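Local coordinates for protein cytochrome P450 (Picrophilus torridus, PDB 2RFB) that binds heme b and probably acts as a cytochrome P450 monooxygenase, placing one atom of molecular oxygen in its substrate, at residues Asp84-Ile89 against Leu313-Arg318; Ile321-Ser326 against Leu335-Leu340. One frame throughout, in Å; residues are numbered along the deposited sequence.

Contact 1 (Asp84-Ile89 against Leu313-Arg318); sequences DLIKNI and LNHFKR. With SO4 (sulfate ion), chain D.
Ile-86 carries CG1 anti to its backbone N (chi1 -157°) and His-315 does the same with CG (chi1 -166°), which brings the two groups together between the helix ends. The side chains slide past each other in opposite directions, Ile-86 CG1 lying 4.0 Å from His-315 CB. Beyond this apolar touch the imidazole meets backbone: Ile-86 O sits 3.3 Å above one face of the ring, offset toward the rim. Ile-86 O is 3.3 Å from His-315 NE2, but the angle is too poor for a hydrogen bond, so the carbonyl packs on the ring without gripping it. Lys-87 O approaches the same nitrogen obliquely.

Phe-316, the first residue past the helix, supplies the second surface. His-315 ND1 stands 3.7 Å above the centre of its ring, and Phe-316 CE1 lies at the imidazole edge, in plane, the two rings being nearly perpendicular. Ile-89 crosses the phenyl group at about a right angle, with CG2 3.6 Å from Phe-316 CZ. Ile-86 CD1 reaches Phe-316 CE2 more loosely, at 4.5 Å. Farther along, a sulfate ion, probably from the crystallisation liquor, sits by Lys-317 N; that bond is modelled too short to be trusted in detail. The sulfate O4 lies 3.7 Å from Phe-316 CD1.

Tyr-98 of helix 94-99 packs against both Ile-86 and Ile-89, and Leu-342 near the C terminus touches Phe-316. The contact thus joins the C-terminal end of helix 75-86 to that of helix 298-315, which follows the heme-ligating Cys-295 and corresponds to the L helix. By its place in the chain helix 75-86 is probably the D helix, a pairing consistent with the four-helix bundle of the P450 fold, to which D and L both belong.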
ATOM      1  N   ASP A  84      14.410 -17.059  -0.646  1.00 67.61           N
ATOM      2  CA  ASP A  84      14.621 -17.634   0.694  1.00 69.70           C
ATOM      3  C   ASP A  84      13.305 -18.088   1.365  1.00 70.21           C
ATOM      4  O   ASP A  84      13.253 -19.166   1.961  1.00 70.66           O
ATOM      5  CB  ASP A  84      15.304 -16.617   1.607  1.00 70.30           C
ATOM      6  CG  ASP A  84      16.809 -16.608   1.476  1.00 74.20           C
ATOM      7  OD1 ASP A  84      17.426 -15.770   2.175  1.00 79.10           O
ATOM      8  OD2 ASP A  84      17.390 -17.419   0.709  1.00 77.75           O
ATOM      9  N   LEU A  85      12.255 -17.266   1.248  1.00 70.11           N
ATOM     10  CA  LEU A  85      10.967 -17.517   1.890  1.00 70.56           C
ATOM     11  C   LEU A  85      10.028 -18.459   1.163  1.00 71.16           C
ATOM     12  O   LEU A  85       9.164 -19.069   1.796  1.00 71.96           O
ATOM     13  CB  LEU A  85      10.207 -16.213   2.015  1.00 70.63           C
ATOM     14  CG  LEU A  85      10.811 -15.125   2.863  1.00 69.87           C
ATOM     15  CD1 LEU A  85       9.980 -13.913   2.530  1.00 62.45           C
ATOM     16  CD2 LEU A  85      10.782 -15.539   4.383  1.00 64.41           C
ATOM     17  N   ILE A  86      10.129 -18.501  -0.165  1.00 71.37           N
ATOM     18  CA  ILE A  86       9.296 -19.384  -0.993  1.00 71.20           C
ATOM     19  C   ILE A  86       9.839 -20.831  -1.000  1.00 72.46           C
ATOM     20  O   ILE A  86       9.081 -21.772  -1.276  1.00 73.31           O
ATOM     21  CB  ILE A  86       9.229 -18.820  -2.455  1.00 71.51           C
ATOM     22  CG1 ILE A  86       7.991 -19.304  -3.219  1.00 71.03           C
ATOM     23  CG2 ILE A  86      10.528 -19.171  -3.277  1.00 69.15           C
ATOM     24  CD1 ILE A  86       6.690 -18.769  -2.796  1.00 70.12           C
ATOM     25  N   LYS A  87      11.139 -20.999  -0.690  1.00 72.71           N
ATOM     26  CA  LYS A  87      11.878 -22.278  -0.805  1.00 73.40           C
ATOM     27  C   LYS A  87      11.131 -23.477  -0.272  1.00 73.24           C
ATOM     28  O   LYS A  87      11.232 -24.579  -0.808  1.00 72.78           O
ATOM     29  CB  LYS A  87      13.182 -22.214   0.001  1.00 73.69           C
ATOM     30  CG  LYS A  87      14.462 -22.142  -0.776  1.00 74.54           C
ATOM     31  CD  LYS A  87      15.617 -22.124   0.227  1.00 76.72           C
ATOM     32  CE  LYS A  87      16.972 -22.057  -0.452  1.00 79.40           C
ATOM     33  NZ  LYS A  87      18.047 -22.641   0.427  1.00 81.73           N
ATOM     34  N   ASN A  88      10.414 -23.241   0.814  1.00 73.18           N
ATOM     35  CA  ASN A  88       9.990 -24.296   1.711  1.00 74.37           C
ATOM     36  C   ASN A  88       8.708 -23.837   2.353  1.00 73.98           C
ATOM     37  O   ASN A  88       8.590 -23.776   3.583  1.00 74.87           O
ATOM     38  CB  ASN A  88      11.038 -24.463   2.799  1.00 75.18           C
ATOM     39  CG  ASN A  88      11.496 -23.120   3.377  1.00 78.77           C
ATOM     40  OD1 ASN A  88      10.997 -22.029   2.991  1.00 80.33           O
ATOM     41  ND2 ASN A  88      12.483 -23.186   4.290  1.00 82.50           N
ATOM     42  N   ILE A  89       7.760 -23.463   1.511  1.00 72.18           N
ATOM     43  CA  ILE A  89       6.575 -22.848   1.997  1.00 70.56           C
ATOM     44  C   ILE A  89       5.474 -23.861   1.886  1.00 70.17           C
ATOM     45  O   ILE A  89       4.474 -23.764   2.571  1.00 70.28           O
ATOM     46  CB  ILE A  89       6.249 -21.600   1.159  1.00 70.27           C
ATOM     47  CG1 ILE A  89       5.375 -20.650   1.926  1.00 68.16           C
ATOM     48  CG2 ILE A  89       5.601 -21.973  -0.151  1.00 69.09           C
ATOM     49  CD1 ILE A  89       4.986 -19.541   1.058  1.00 72.36           C
ATOM     50  N   LEU A 313       4.764 -18.445  -9.318  1.00 63.32           N
ATOM     51  CA  LEU A 313       4.437 -19.248 -10.482  1.00 63.06           C
ATOM     52  C   LEU A 313       5.462 -20.329 -10.785  1.00 63.49           C
ATOM     53  O   LEU A 313       5.063 -21.400 -11.260  1.00 63.44           O
ATOM     54  CB  LEU A 313       4.123 -18.379 -11.696  1.00 63.77           C
ATOM     55  CG  LEU A 313       2.784 -17.620 -11.643  1.00 62.62           C
ATOM     56  CD1 LEU A 313       2.697 -16.670 -12.819  1.00 63.60           C
ATOM     57  CD2 LEU A 313       1.675 -18.600 -11.747  1.00 64.36           C
ATOM     58  N   ASN A 314       6.752 -20.101 -10.494  1.00 63.07           N
ATOM     59  CA  ASN A 314       7.764 -21.136 -10.783  1.00 63.82           C
ATOM     60  C   ASN A 314       7.904 -22.198  -9.683  1.00 64.77           C
ATOM     61  O   ASN A 314       8.553 -23.211  -9.877  1.00 64.52           O
ATOM     62  CB  ASN A 314       9.144 -20.520 -11.066  1.00 63.89           C
ATOM     63  CG  ASN A 314       9.208 -19.806 -12.402  1.00 63.29           C
ATOM     64  OD1 ASN A 314       9.087 -18.586 -12.467  1.00 67.46           O
ATOM     65  ND2 ASN A 314       9.383 -20.553 -13.468  1.00 64.37           N
ATOM     66  N   HIS A 315       7.337 -21.937  -8.515  1.00 65.71           N
ATOM     67  CA  HIS A 315       7.434 -22.862  -7.410  1.00 67.16           C
ATOM     68  C   HIS A 315       6.308 -23.904  -7.422  1.00 67.64           C
ATOM     69  O   HIS A 315       6.545 -25.064  -7.145  1.00 67.80           O
ATOM     70  CB  HIS A 315       7.464 -22.110  -6.062  1.00 67.44           C
ATOM     71  CG  HIS A 315       7.887 -22.976  -4.926  1.00 67.50           C
ATOM     72  ND1 HIS A 315       6.984 -23.606  -4.098  1.00 66.98           N
ATOM     73  CD2 HIS A 315       9.118 -23.393  -4.535  1.00 70.99           C
ATOM     74  CE1 HIS A 315       7.646 -24.355  -3.224  1.00 69.19           C
ATOM     75  NE2 HIS A 315       8.941 -24.243  -3.465  1.00 68.28           N
ATOM     76  N   PHE A 316       5.092 -23.491  -7.757  1.00 68.66           N
ATOM     77  CA  PHE A 316       3.957 -24.421  -7.809  1.00 69.84           C
ATOM     78  C   PHE A 316       3.591 -24.858  -9.253  1.00 70.58           C
ATOM     79  O   PHE A 316       3.688 -24.076 -10.172  1.00 70.65           O
ATOM     80  CB  PHE A 316       2.744 -23.782  -7.098  1.00 69.58           C
ATOM     81  CG  PHE A 316       3.017 -23.388  -5.664  1.00 68.49           C
ATOM     82  CD1 PHE A 316       3.094 -24.354  -4.660  1.00 68.93           C
ATOM     83  CD2 PHE A 316       3.216 -22.053  -5.321  1.00 65.88           C
ATOM     84  CE1 PHE A 316       3.353 -23.974  -3.317  1.00 69.29           C
ATOM     85  CE2 PHE A 316       3.482 -21.670  -4.001  1.00 64.06           C
ATOM     86  CZ  PHE A 316       3.539 -22.617  -3.004  1.00 67.61           C
ATOM     87  N   LYS A 317       3.173 -26.101  -9.451  1.00 72.06           N
ATOM     88  CA  LYS A 317       2.707 -26.543 -10.777  1.00 74.04           C
ATOM     89  C   LYS A 317       1.206 -26.250 -10.921  1.00 74.78           C
ATOM     90  O   LYS A 317       0.729 -25.870 -11.994  1.00 75.79           O
ATOM     91  CB  LYS A 317       2.976 -28.045 -11.006  1.00 73.82           C
ATOM     92  CG  LYS A 317       4.421 -28.425 -11.423  1.00 74.42           C
ATOM     93  CD  LYS A 317       4.543 -29.946 -11.840  1.00 74.48           C
ATOM     94  CE  LYS A 317       4.771 -30.910 -10.629  1.00 75.57           C
ATOM     95  NZ  LYS A 317       4.949 -32.417 -10.970  1.00 74.68           N
ATOM     96  N   ARG A 318       0.482 -26.434  -9.819  1.00 74.73           N
ATOM     97  CA  ARG A 318      -0.955 -26.284  -9.768  1.00 74.61           C
ATOM     98  C   ARG A 318      -1.226 -25.330  -8.607  1.00 73.72           C
ATOM     99  O   ARG A 318      -0.604 -25.454  -7.533  1.00 74.07           O
ATOM    100  CB  ARG A 318      -1.642 -27.649  -9.542  1.00 74.35           C
ATOM    101  CG  ARG A 318      -1.592 -28.629 -10.746  1.00 75.73           C
ATOM    102  CD  ARG A 318      -2.258 -30.015 -10.439  1.00 76.91           C
ATOM    103  NE  ARG A 318      -1.782 -31.115 -11.300  1.00 82.29           N
ATOM    104  CZ  ARG A 318      -2.135 -32.409 -11.185  1.00 85.99           C
ATOM    105  NH1 ARG A 318      -3.002 -32.808 -10.250  1.00 87.83           N
ATOM    106  NH2 ARG A 318      -1.618 -33.326 -12.012  1.00 84.67           N
TER
HETATM  107  S   SO4 D 900       3.615 -28.324  -6.777  1.00 88.19           S
HETATM  108  O1  SO4 D 900       2.194 -27.988  -6.645  1.00 88.21           O
HETATM  109  O2  SO4 D 900       3.760 -29.787  -6.814  1.00 87.92           O
HETATM  110  O3  SO4 D 900       4.152 -27.856  -8.067  1.00 89.80           O
HETATM  111  O4  SO4 D 900       4.395 -27.707  -5.689  1.00 86.91           O

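Contact 2 (Ile321-Ser326 against Leu335-Leu340); sequences IDYKKS and LGYDKL
Tyr-323 and Tyr-337 cross at about a right angle and join through their hydroxyls: Tyr-337 OH and Tyr-323 OH are hydrogen-bonded at 2.8 Å. The Tyr-323 oxygen lies at the edge of the Tyr-337 ring, near its plane. Ile-321 meets Tyr-337 tip to tip, Ile-321 CD1 lying 3.1 Å from Tyr-337 OH. Its other branch, CG2, sits 3.4 Å above one face of the Tyr-323 ring, toward the rim, so one isoleucine serves both tyrosines. Within its own segment Leu-340 lays CD1 over a face of the Tyr-337 ring, while CD2 approaches Ile-321 CG1 at 4.3 Å. A phenylalanine in place of Tyr-337 would probably leave the Tyr-323 hydroxyl without this partner and take away the oxygen that Ile-321 CD1 packs against.

Ser-326 closes the other end. Its CA and Lys-339 O make a CA-H...O contact of 3.3 Å. Ser-326 OG bonds Asp-322 O at 2.5 Å from above the carbonyl plane, while Lys-325 N reaches that oxygen from the opposite face. Asp-322 OD1 accepts from Lys-324 N, forming an Asx turn that helps shape this loop.

Segment 335-340 carries a classic beta bulge, Asp-338 and Lys-339 facing Arg-327 of the short strand 327-328. Helix 175-206 flanks the contact, Arg-202 touching Tyr-337 and Asp-205 accepting a hydrogen bond from Ile-321 N. Helix 94-99 adds Ile-94 against Leu-340 and Ile-95 against both Leu-340 and Tyr-337.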
ATOM      1  N   ILE A 321      -6.722 -22.667  -4.384  1.00 66.00           N
ATOM      2  CA  ILE A 321      -6.814 -22.174  -3.025  1.00 64.37           C
ATOM      3  C   ILE A 321      -7.674 -23.130  -2.233  1.00 64.33           C
ATOM      4  O   ILE A 321      -8.730 -23.501  -2.678  1.00 64.03           O
ATOM      5  CB  ILE A 321      -7.428 -20.791  -2.985  1.00 64.39           C
ATOM      6  CG1 ILE A 321      -6.406 -19.739  -3.447  1.00 63.52           C
ATOM      7  CG2 ILE A 321      -7.988 -20.506  -1.564  1.00 64.37           C
ATOM      8  CD1 ILE A 321      -6.934 -18.253  -3.524  1.00 62.22           C
ATOM      9  N   ASP A 322      -7.223 -23.558  -1.068  1.00 64.74           N
ATOM     10  CA  ASP A 322      -8.081 -24.418  -0.249  1.00 65.00           C
ATOM     11  C   ASP A 322      -9.044 -23.597   0.593  1.00 64.84           C
ATOM     12  O   ASP A 322      -8.667 -23.080   1.623  1.00 65.85           O
ATOM     13  CB  ASP A 322      -7.274 -25.333   0.659  1.00 64.78           C
ATOM     14  CG  ASP A 322      -8.149 -26.253   1.472  1.00 66.10           C
ATOM     15  OD1 ASP A 322      -9.379 -26.025   1.587  1.00 67.90           O
ATOM     16  OD2 ASP A 322      -7.608 -27.233   2.014  1.00 69.25           O
ATOM     17  N   TYR A 323     -10.301 -23.548   0.190  1.00 64.36           N
ATOM     18  CA  TYR A 323     -11.263 -22.674   0.848  1.00 64.44           C
ATOM     19  C   TYR A 323     -11.876 -23.183   2.151  1.00 65.12           C
ATOM     20  O   TYR A 323     -12.647 -22.452   2.790  1.00 65.60           O
ATOM     21  CB  TYR A 323     -12.375 -22.268  -0.147  1.00 63.93           C
ATOM     22  CG  TYR A 323     -11.948 -21.051  -0.914  1.00 63.92           C
ATOM     23  CD1 TYR A 323     -11.562 -21.141  -2.246  1.00 62.05           C
ATOM     24  CD2 TYR A 323     -11.837 -19.821  -0.273  1.00 61.35           C
ATOM     25  CE1 TYR A 323     -11.130 -20.025  -2.918  1.00 62.81           C
ATOM     26  CE2 TYR A 323     -11.414 -18.702  -0.953  1.00 62.63           C
ATOM     27  CZ  TYR A 323     -11.056 -18.827  -2.266  1.00 62.66           C
ATOM     28  OH  TYR A 323     -10.628 -17.715  -2.934  1.00 65.01           O
ATOM     29  N   LYS A 324     -11.566 -24.426   2.524  1.00 65.35           N
ATOM     30  CA  LYS A 324     -11.976 -24.976   3.801  1.00 66.03           C
ATOM     31  C   LYS A 324     -11.019 -24.543   4.928  1.00 65.94           C
ATOM     32  O   LYS A 324     -11.243 -24.887   6.089  1.00 66.15           O
ATOM     33  CB  LYS A 324     -12.045 -26.506   3.719  1.00 65.92           C
ATOM     34  CG  LYS A 324     -13.299 -27.018   3.051  1.00 69.21           C
ATOM     35  CD  LYS A 324     -13.188 -28.496   2.722  1.00 74.90           C
ATOM     36  CE  LYS A 324     -14.471 -29.033   2.058  1.00 77.28           C
ATOM     37  NZ  LYS A 324     -14.504 -28.616   0.631  1.00 79.51           N
ATOM     38  N   LYS A 325      -9.929 -23.850   4.568  1.00 65.96           N
ATOM     39  CA  LYS A 325      -8.978 -23.287   5.536  1.00 65.86           C
ATOM     40  C   LYS A 325      -8.641 -21.819   5.252  1.00 67.07           C
ATOM     41  O   LYS A 325      -8.111 -21.152   6.110  1.00 68.88           O
ATOM     42  CB  LYS A 325      -7.688 -24.083   5.567  1.00 65.46           C
ATOM     43  CG  LYS A 325      -7.842 -25.538   5.173  1.00 66.24           C
ATOM     44  CD  LYS A 325      -6.770 -26.399   5.763  1.00 68.18           C
ATOM     45  CE  LYS A 325      -6.691 -27.695   5.003  1.00 69.84           C
ATOM     46  NZ  LYS A 325      -6.199 -27.242   3.675  1.00 73.23           N
ATOM     47  N   SER A 326      -8.949 -21.301   4.080  1.00 66.78           N
ATOM     48  CA  SER A 326      -8.553 -19.948   3.766  1.00 68.70           C
ATOM     49  C   SER A 326      -9.737 -19.028   3.933  1.00 69.95           C
ATOM     50  O   SER A 326     -10.863 -19.440   3.712  1.00 71.60           O
ATOM     51  CB  SER A 326      -8.008 -19.838   2.323  1.00 67.70           C
ATOM     52  OG  SER A 326      -7.268 -20.997   1.997  1.00 63.98           O
ATOM     53  N   LEU A 335      -8.821  -5.442   0.759  1.00 64.89           N
ATOM     54  CA  LEU A 335      -9.237  -6.696   0.198  1.00 64.24           C
ATOM     55  C   LEU A 335      -8.068  -7.678   0.127  1.00 64.52           C
ATOM     56  O   LEU A 335      -7.055  -7.433  -0.563  1.00 65.35           O
ATOM     57  CB  LEU A 335      -9.866  -6.462  -1.181  1.00 64.32           C
ATOM     58  CG  LEU A 335     -10.223  -7.705  -2.027  1.00 67.22           C
ATOM     59  CD1 LEU A 335     -11.260  -8.607  -1.330  1.00 59.41           C
ATOM     60  CD2 LEU A 335     -10.692  -7.337  -3.432  1.00 65.31           C
ATOM     61  N   GLY A 336      -8.188  -8.801   0.824  1.00 63.97           N
ATOM     62  CA  GLY A 336      -7.089  -9.729   0.906  1.00 63.77           C
ATOM     63  C   GLY A 336      -7.443 -10.879   1.795  1.00 65.56           C
ATOM     64  O   GLY A 336      -8.562 -10.939   2.369  1.00 66.18           O
ATOM     65  N   TYR A 337      -6.501 -11.801   1.932  1.00 65.72           N
ATOM     66  CA  TYR A 337      -6.752 -13.011   2.701  1.00 66.53           C
ATOM     67  C   TYR A 337      -6.268 -12.823   4.123  1.00 66.87           C
ATOM     68  O   TYR A 337      -5.293 -12.124   4.379  1.00 67.87           O
ATOM     69  CB  TYR A 337      -6.014 -14.204   2.073  1.00 66.78           C
ATOM     70  CG  TYR A 337      -6.688 -14.656   0.827  1.00 65.97           C
ATOM     71  CD1 TYR A 337      -6.521 -13.942  -0.370  1.00 64.44           C
ATOM     72  CD2 TYR A 337      -7.565 -15.746   0.849  1.00 62.69           C
ATOM     73  CE1 TYR A 337      -7.172 -14.324  -1.522  1.00 63.53           C
ATOM     74  CE2 TYR A 337      -8.203 -16.153  -0.309  1.00 63.60           C
ATOM     75  CZ  TYR A 337      -7.991 -15.427  -1.495  1.00 65.16           C
ATOM     76  OH  TYR A 337      -8.656 -15.780  -2.644  1.00 67.85           O
ATOM     77  N   ASP A 338      -6.968 -13.439   5.049  1.00 66.63           N
ATOM     78  CA  ASP A 338      -6.530 -13.446   6.399  1.00 67.05           C
ATOM     79  C   ASP A 338      -5.465 -14.531   6.472  1.00 67.23           C
ATOM     80  O   ASP A 338      -4.368 -14.281   6.976  1.00 67.44           O
ATOM     81  CB  ASP A 338      -7.704 -13.748   7.309  1.00 68.16           C
ATOM     82  CG  ASP A 338      -7.291 -13.944   8.766  1.00 68.49           C
ATOM     83  OD1 ASP A 338      -6.299 -13.359   9.216  1.00 71.33           O
ATOM     84  OD2 ASP A 338      -8.002 -14.657   9.467  1.00 70.01           O
ATOM     85  N   LYS A 339      -5.804 -15.712   5.941  1.00 66.00           N
ATOM     86  CA  LYS A 339      -4.925 -16.839   5.810  1.00 65.42           C
ATOM     87  C   LYS A 339      -5.183 -17.463   4.448  1.00 65.57           C
ATOM     88  O   LYS A 339      -6.340 -17.474   3.953  1.00 64.78           O
ATOM     89  CB  LYS A 339      -5.270 -17.893   6.865  1.00 66.84           C
ATOM     90  CG  LYS A 339      -4.871 -17.597   8.269  1.00 67.37           C
ATOM     91  CD  LYS A 339      -5.568 -18.581   9.145  1.00 70.94           C
ATOM     92  CE  LYS A 339      -5.682 -18.102  10.572  1.00 73.22           C
ATOM     93  NZ  LYS A 339      -4.383 -18.291  11.272  1.00 76.94           N
ATOM     94  N   LEU A 340      -4.132 -18.026   3.851  1.00 64.77           N
ATOM     95  CA  LEU A 340      -4.246 -18.610   2.522  1.00 64.43           C
ATOM     96  C   LEU A 340      -3.498 -19.937   2.458  1.00 65.21           C
ATOM     97  O   LEU A 340      -2.278 -19.991   2.649  1.00 66.01           O
ATOM     98  CB  LEU A 340      -3.727 -17.655   1.465  1.00 63.76           C
ATOM     99  CG  LEU A 340      -4.091 -17.910  -0.016  1.00 64.02           C
ATOM    100  CD1 LEU A 340      -3.772 -16.696  -0.900  1.00 63.29           C
ATOM    101  CD2 LEU A 340      -3.317 -19.113  -0.571  1.00 64.50           C
TER

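From the N terminus the chain passes through 84-89 at the end of helix 75-86, then runs through 223 residues, just over half of them helical, including helix 175-206 and Cys-295, before 313-318 closes that long loop as contact 1. Contact 2 opens directly afterwards: 321-326 is met by 335-340 across only eight residues, with strand 327-328 at the start of the turn. The contacts are in series, neither nested nor crossed, and their centres lie about 17 Å apart. Helix 94-99 connects them, since Ile-94 touches both Ile-89 and Leu-340. Contact 1 ties the end of helix 298-315 to that of helix 75-86, and contact 2 folds the following tail on itself, against helices 94-99 and 175-206.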